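Local coordinates for DR2417 (Deinococcus radiodurans, PDB 4XWW), which probably degrades and matures RNA as a metal-dependent 5'-3' exonuclease, possibly also cutting internally, and works as a homodimer, at residues I67-I81 and L93-Y106. Residues are numbered along the deposited sequence; the frame is centred on the assembly and turned at random. Where two conformers were deposited one is given.
Sequences IDYLLEHQDKIKGWI and LPYIFARLPRVPVY
W80 and V105 face each other on neighbouring parallel strands, 77-81 and 104-106, joined by a right-handed beta-alpha-beta crossover through helix 93-97 in the metallo-beta-lactamase fold. Two backbone hydrogen bonds tie the strands: W80 N donates to P104 O (2.8 Å), and W80 O accepts from Y106 N (2.9 Å). On its other side strand 77-81 pairs with strand 42-46, through bonds such as that of G79 with V45, so it lies inside the sheet.

The aromatic centre is an edge-to-face pair. F97 turns its CE1 edge onto one face of the W80 indole, 3.6 Å from W80 CE3, with the planes at 85°. L100 CD1 and V103 CG2 sit at the indole's edge, near its plane, while I96 CG2 approaches CH2 obliquely at 3.5 Å. A chi1 of -127°, well off a staggered value, carries the indole to these partners; its buried NE1 is satisfied by D47 O.

Beyond the CZ3-CH2 edge of the indole, L100 pushes its two methyls into the layer formed by helix 68-72, Q74 and I77: CD1 meets L70 and I77, and CD2 meets L71 and Q74 CB. V103 crosses I77 at about a right angle, its CG2 also resting on the CA of G79. That same G79 CA lies 3.2 Å from P104 O.

Towards solvent, the R99 guanidinium lays one face over L71 CD1. Q74 sends NE2 back to L71 O in a fairly straight bond (165°), on a lone pair of that carbonyl, which leaves OE1 facing the P101 ring. One water links the segments there, donating to Q74 OE1 at 2.6 Å and to R99 O at 3.3 Å.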
# COMPACT_ATOMS: atom_id res chain seq x y z
N ILE A 67 -1.28 26.07 12.45
CA ILE A 67 -1.81 26.65 13.68
C ILE A 67 -2.09 28.13 13.53
O ILE A 67 -2.11 28.87 14.53
CB ILE A 67 -0.87 26.43 14.89
CG1 ILE A 67 0.52 27.00 14.62
CG2 ILE A 67 -0.82 24.94 15.27
CD1 ILE A 67 1.37 27.15 15.88
N ASP A 68 -2.32 28.57 12.29
CA ASP A 68 -2.70 29.96 12.01
C ASP A 68 -3.74 30.46 13.00
O ASP A 68 -3.64 31.58 13.51
CB ASP A 68 -3.27 30.11 10.60
CG ASP A 68 -2.33 29.61 9.52
OD1 ASP A 68 -1.73 28.53 9.71
OD2 ASP A 68 -2.20 30.30 8.49
N TYR A 69 -4.75 29.63 13.27
CA TYR A 69 -5.83 30.05 14.16
C TYR A 69 -5.32 30.35 15.57
O TYR A 69 -5.69 31.37 16.16
CB TYR A 69 -6.92 28.98 14.23
CG TYR A 69 -8.09 29.38 15.11
CD1 TYR A 69 -9.14 30.14 14.61
CD2 TYR A 69 -8.13 29.02 16.45
CE1 TYR A 69 -10.20 30.52 15.42
CE2 TYR A 69 -9.18 29.37 17.25
CZ TYR A 69 -10.21 30.12 16.74
OH TYR A 69 -11.25 30.49 17.58
N LEU A 70 -4.47 29.47 16.10
CA LEU A 70 -3.94 29.64 17.46
C LEU A 70 -3.03 30.85 17.56
O LEU A 70 -3.00 31.53 18.59
CB LEU A 70 -3.19 28.38 17.90
CG LEU A 70 -4.06 27.13 17.98
CD1 LEU A 70 -3.28 25.91 18.46
CD2 LEU A 70 -5.22 27.41 18.89
N LEU A 71 -2.28 31.13 16.49
CA LEU A 71 -1.43 32.32 16.46
C LEU A 71 -2.27 33.58 16.51
O LEU A 71 -1.92 34.53 17.20
CB LEU A 71 -0.56 32.31 15.20
CG LEU A 71 0.44 31.16 15.16
CD1 LEU A 71 1.03 31.01 13.77
CD2 LEU A 71 1.55 31.40 16.18
N GLU A 72 -3.37 33.59 15.78
CA GLU A 72 -4.22 34.77 15.74
C GLU A 72 -4.81 35.05 17.12
O GLU A 72 -5.00 36.20 17.50
CB GLU A 72 -5.35 34.61 14.72
CG GLU A 72 -6.38 35.73 14.78
CD GLU A 72 -7.43 35.63 13.71
OE1 GLU A 72 -7.20 34.93 12.70
OE2 GLU A 72 -8.50 36.27 13.86
N HIS A 73 -5.09 33.98 17.86
CA HIS A 73 -5.81 34.10 19.12
C HIS A 73 -4.99 33.64 20.32
O HIS A 73 -5.55 33.19 21.33
CB HIS A 73 -7.10 33.28 19.05
CG HIS A 73 -8.02 33.70 17.94
ND1 HIS A 73 -8.90 34.75 18.06
CD2 HIS A 73 -8.19 33.20 16.69
CE1 HIS A 73 -9.58 34.88 16.93
NE2 HIS A 73 -9.16 33.95 16.08
N GLN A 74 -3.67 33.78 20.23
CA GLN A 74 -2.79 33.15 21.22
C GLN A 74 -3.03 33.66 22.63
O GLN A 74 -2.92 32.89 23.58
CB GLN A 74 -1.32 33.34 20.82
CG GLN A 74 -0.89 34.74 20.50
CD GLN A 74 0.55 34.78 20.03
OE1 GLN A 74 1.47 34.90 20.84
NE2 GLN A 74 0.77 34.65 18.72
N ASP A 75 -3.37 34.94 22.77
CA ASP A 75 -3.64 35.53 24.07
C ASP A 75 -4.86 34.95 24.77
O ASP A 75 -5.04 35.13 25.97
CB ASP A 75 -3.83 37.05 23.94
CG ASP A 75 -2.53 37.77 23.68
OD1 ASP A 75 -1.46 37.18 23.96
OD2 ASP A 75 -2.58 38.92 23.20
N LYS A 76 -5.71 34.26 24.01
CA LYS A 76 -6.94 33.72 24.57
C LYS A 76 -6.75 32.29 25.10
O LYS A 76 -7.59 31.78 25.83
CB LYS A 76 -8.05 33.73 23.51
CG LYS A 76 -8.46 35.12 23.04
CD LYS A 76 -9.57 35.03 22.00
CE LYS A 76 -9.90 36.42 21.45
NZ LYS A 76 -8.82 36.93 20.58
N ILE A 77 -5.64 31.67 24.73
CA ILE A 77 -5.40 30.27 25.08
C ILE A 77 -5.16 30.12 26.58
O ILE A 77 -4.21 30.68 27.13
CB ILE A 77 -4.20 29.68 24.31
CG1 ILE A 77 -4.43 29.72 22.79
CG2 ILE A 77 -3.93 28.22 24.75
CD1 ILE A 77 -3.17 29.52 21.99
N LYS A 78 -6.05 29.38 27.24
CA LYS A 78 -5.99 29.25 28.69
C LYS A 78 -5.18 28.04 29.10
O LYS A 78 -4.68 27.96 30.22
CB LYS A 78 -7.39 29.17 29.29
CG LYS A 78 -8.17 30.46 29.15
CD LYS A 78 -7.43 31.60 29.82
CE LYS A 78 -7.90 32.93 29.28
NZ LYS A 78 -7.11 34.08 29.84
N GLY A 79 -5.07 27.08 28.19
CA GLY A 79 -4.34 25.87 28.51
C GLY A 79 -4.58 24.71 27.57
O GLY A 79 -5.32 24.82 26.59
N TRP A 80 -3.95 23.58 27.91
CA TRP A 80 -3.92 22.42 27.08
C TRP A 80 -4.30 21.17 27.87
O TRP A 80 -3.96 21.05 29.05
CB TRP A 80 -2.51 22.24 26.49
CG TRP A 80 -2.45 22.10 24.98
CD1 TRP A 80 -2.73 20.99 24.24
CD2 TRP A 80 -2.05 23.11 24.05
NE1 TRP A 80 -2.54 21.25 22.90
CE2 TRP A 80 -2.11 22.54 22.76
CE3 TRP A 80 -1.64 24.45 24.17
CZ2 TRP A 80 -1.79 23.25 21.60
CZ3 TRP A 80 -1.32 25.16 23.02
CH2 TRP A 80 -1.40 24.55 21.75
N ILE A 81 -5.01 20.27 27.20
CA ILE A 81 -5.29 18.92 27.67
C ILE A 81 -4.56 17.92 26.78
O ILE A 81 -4.68 18.01 25.55
CB ILE A 81 -6.79 18.61 27.63
CG1 ILE A 81 -7.56 19.52 28.59
CG2 ILE A 81 -7.08 17.14 27.93
CD1 ILE A 81 -9.04 19.44 28.38
N LEU A 93 3.71 18.76 19.31
CA LEU A 93 3.86 19.74 20.39
C LEU A 93 5.18 20.56 20.37
O LEU A 93 5.16 21.76 20.64
CB LEU A 93 3.67 19.05 21.74
CG LEU A 93 2.25 18.51 21.92
CD1 LEU A 93 2.07 17.71 23.20
CD2 LEU A 93 1.22 19.65 21.87
N PRO A 94 6.33 19.93 20.03
CA PRO A 94 7.55 20.73 19.91
C PRO A 94 7.41 21.88 18.91
O PRO A 94 7.85 23.00 19.18
CB PRO A 94 8.58 19.71 19.40
CG PRO A 94 8.09 18.42 19.87
CD PRO A 94 6.60 18.49 19.81
N TYR A 95 6.78 21.60 17.78
CA TYR A 95 6.57 22.60 16.74
C TYR A 95 5.53 23.64 17.14
O TYR A 95 5.72 24.83 16.91
CB TYR A 95 6.16 21.90 15.44
CG TYR A 95 7.14 20.81 15.06
CD1 TYR A 95 6.97 19.51 15.53
CD2 TYR A 95 8.25 21.09 14.27
CE1 TYR A 95 7.88 18.51 15.20
CE2 TYR A 95 9.16 20.10 13.94
CZ TYR A 95 8.97 18.81 14.40
OH TYR A 95 9.86 17.82 14.07
N ILE A 96 4.44 23.19 17.76
CA ILE A 96 3.37 24.07 18.21
C ILE A 96 3.78 24.92 19.43
O ILE A 96 3.63 26.15 19.41
CB ILE A 96 2.08 23.24 18.52
CG1 ILE A 96 1.57 22.52 17.26
CG2 ILE A 96 1.00 24.14 19.17
CD1 ILE A 96 0.60 21.39 17.52
N PHE A 97 4.30 24.28 20.48
CA PHE A 97 4.62 25.03 21.71
C PHE A 97 5.70 26.09 21.48
O PHE A 97 5.71 27.12 22.14
CB PHE A 97 5.07 24.09 22.85
CG PHE A 97 3.96 23.29 23.48
CD1 PHE A 97 2.62 23.62 23.28
CD2 PHE A 97 4.26 22.20 24.29
CE1 PHE A 97 1.61 22.88 23.87
CE2 PHE A 97 3.25 21.44 24.88
CZ PHE A 97 1.91 21.79 24.68
N ALA A 98 6.62 25.85 20.53
CA ALA A 98 7.70 26.81 20.28
C ALA A 98 7.17 28.14 19.74
O ALA A 98 7.82 29.18 19.89
CB ALA A 98 8.72 26.22 19.31
N ARG A 99 5.98 28.12 19.15
CA ARG A 99 5.44 29.31 18.51
C ARG A 99 4.35 30.01 19.33
O ARG A 99 3.81 31.03 18.90
CB ARG A 99 4.89 28.94 17.13
CG ARG A 99 5.93 28.29 16.21
CD ARG A 99 5.52 28.39 14.76
NE ARG A 99 5.35 29.79 14.35
CZ ARG A 99 4.81 30.19 13.21
NH1 ARG A 99 4.37 29.29 12.34
NH2 ARG A 99 4.70 31.48 12.94
N LEU A 100 4.03 29.48 20.51
CA LEU A 100 2.95 30.02 21.33
C LEU A 100 3.38 30.37 22.76
O LEU A 100 4.42 29.93 23.23
CB LEU A 100 1.78 29.01 21.36
CG LEU A 100 1.04 28.80 20.03
CD1 LEU A 100 0.10 27.61 20.13
CD2 LEU A 100 0.28 30.05 19.60
N PRO A 101 2.57 31.19 23.47
CA PRO A 101 2.86 31.50 24.87
C PRO A 101 2.92 30.26 25.76
O PRO A 101 2.26 29.26 25.46
CB PRO A 101 1.66 32.37 25.29
CG PRO A 101 1.22 33.01 24.02
CD PRO A 101 1.41 31.96 22.98
N ARG A 102 3.71 30.32 26.82
CA ARG A 102 3.71 29.23 27.80
C ARG A 102 2.39 29.26 28.56
O ARG A 102 2.04 30.25 29.18
CB ARG A 102 4.89 29.34 28.75
CG ARG A 102 6.24 29.20 28.06
CD ARG A 102 6.31 27.92 27.23
NE ARG A 102 7.67 27.65 26.77
CZ ARG A 102 8.12 27.97 25.56
NH1 ARG A 102 7.32 28.58 24.69
NH2 ARG A 102 9.37 27.68 25.23
N VAL A 103 1.65 28.15 28.49
CA VAL A 103 0.35 28.01 29.13
C VAL A 103 0.33 26.68 29.89
O VAL A 103 1.15 25.80 29.62
CB VAL A 103 -0.82 28.05 28.10
CG1 VAL A 103 -0.82 29.38 27.34
CG2 VAL A 103 -0.74 26.85 27.11
N PRO A 104 -0.60 26.53 30.84
CA PRO A 104 -0.63 25.24 31.54
C PRO A 104 -1.01 24.06 30.62
O PRO A 104 -1.93 24.16 29.79
CB PRO A 104 -1.68 25.46 32.65
CG PRO A 104 -1.66 26.96 32.88
CD PRO A 104 -1.47 27.53 31.50
N VAL A 105 -0.26 22.97 30.76
CA VAL A 105 -0.44 21.77 29.95
C VAL A 105 -0.70 20.57 30.86
O VAL A 105 0.18 20.17 31.62
CB VAL A 105 0.79 21.50 29.07
CG1 VAL A 105 0.60 20.27 28.21
CG2 VAL A 105 1.12 22.73 28.21
N TYR A 106 -1.90 20.01 30.79
CA TYR A 106 -2.33 18.95 31.69
C TYR A 106 -2.29 17.56 31.07
O TYR A 106 -2.73 17.37 29.93
CB TYR A 106 -3.75 19.22 32.19
CG TYR A 106 -3.83 20.47 33.04
CD1 TYR A 106 -3.62 20.41 34.42
CD2 TYR A 106 -4.08 21.70 32.47
CE1 TYR A 106 -3.69 21.56 35.20
CE2 TYR A 106 -4.14 22.86 33.24
CZ TYR A 106 -3.93 22.78 34.60
OH TYR A 106 -4.00 23.93 35.37
O HOH W 1 3.75 33.76 20.73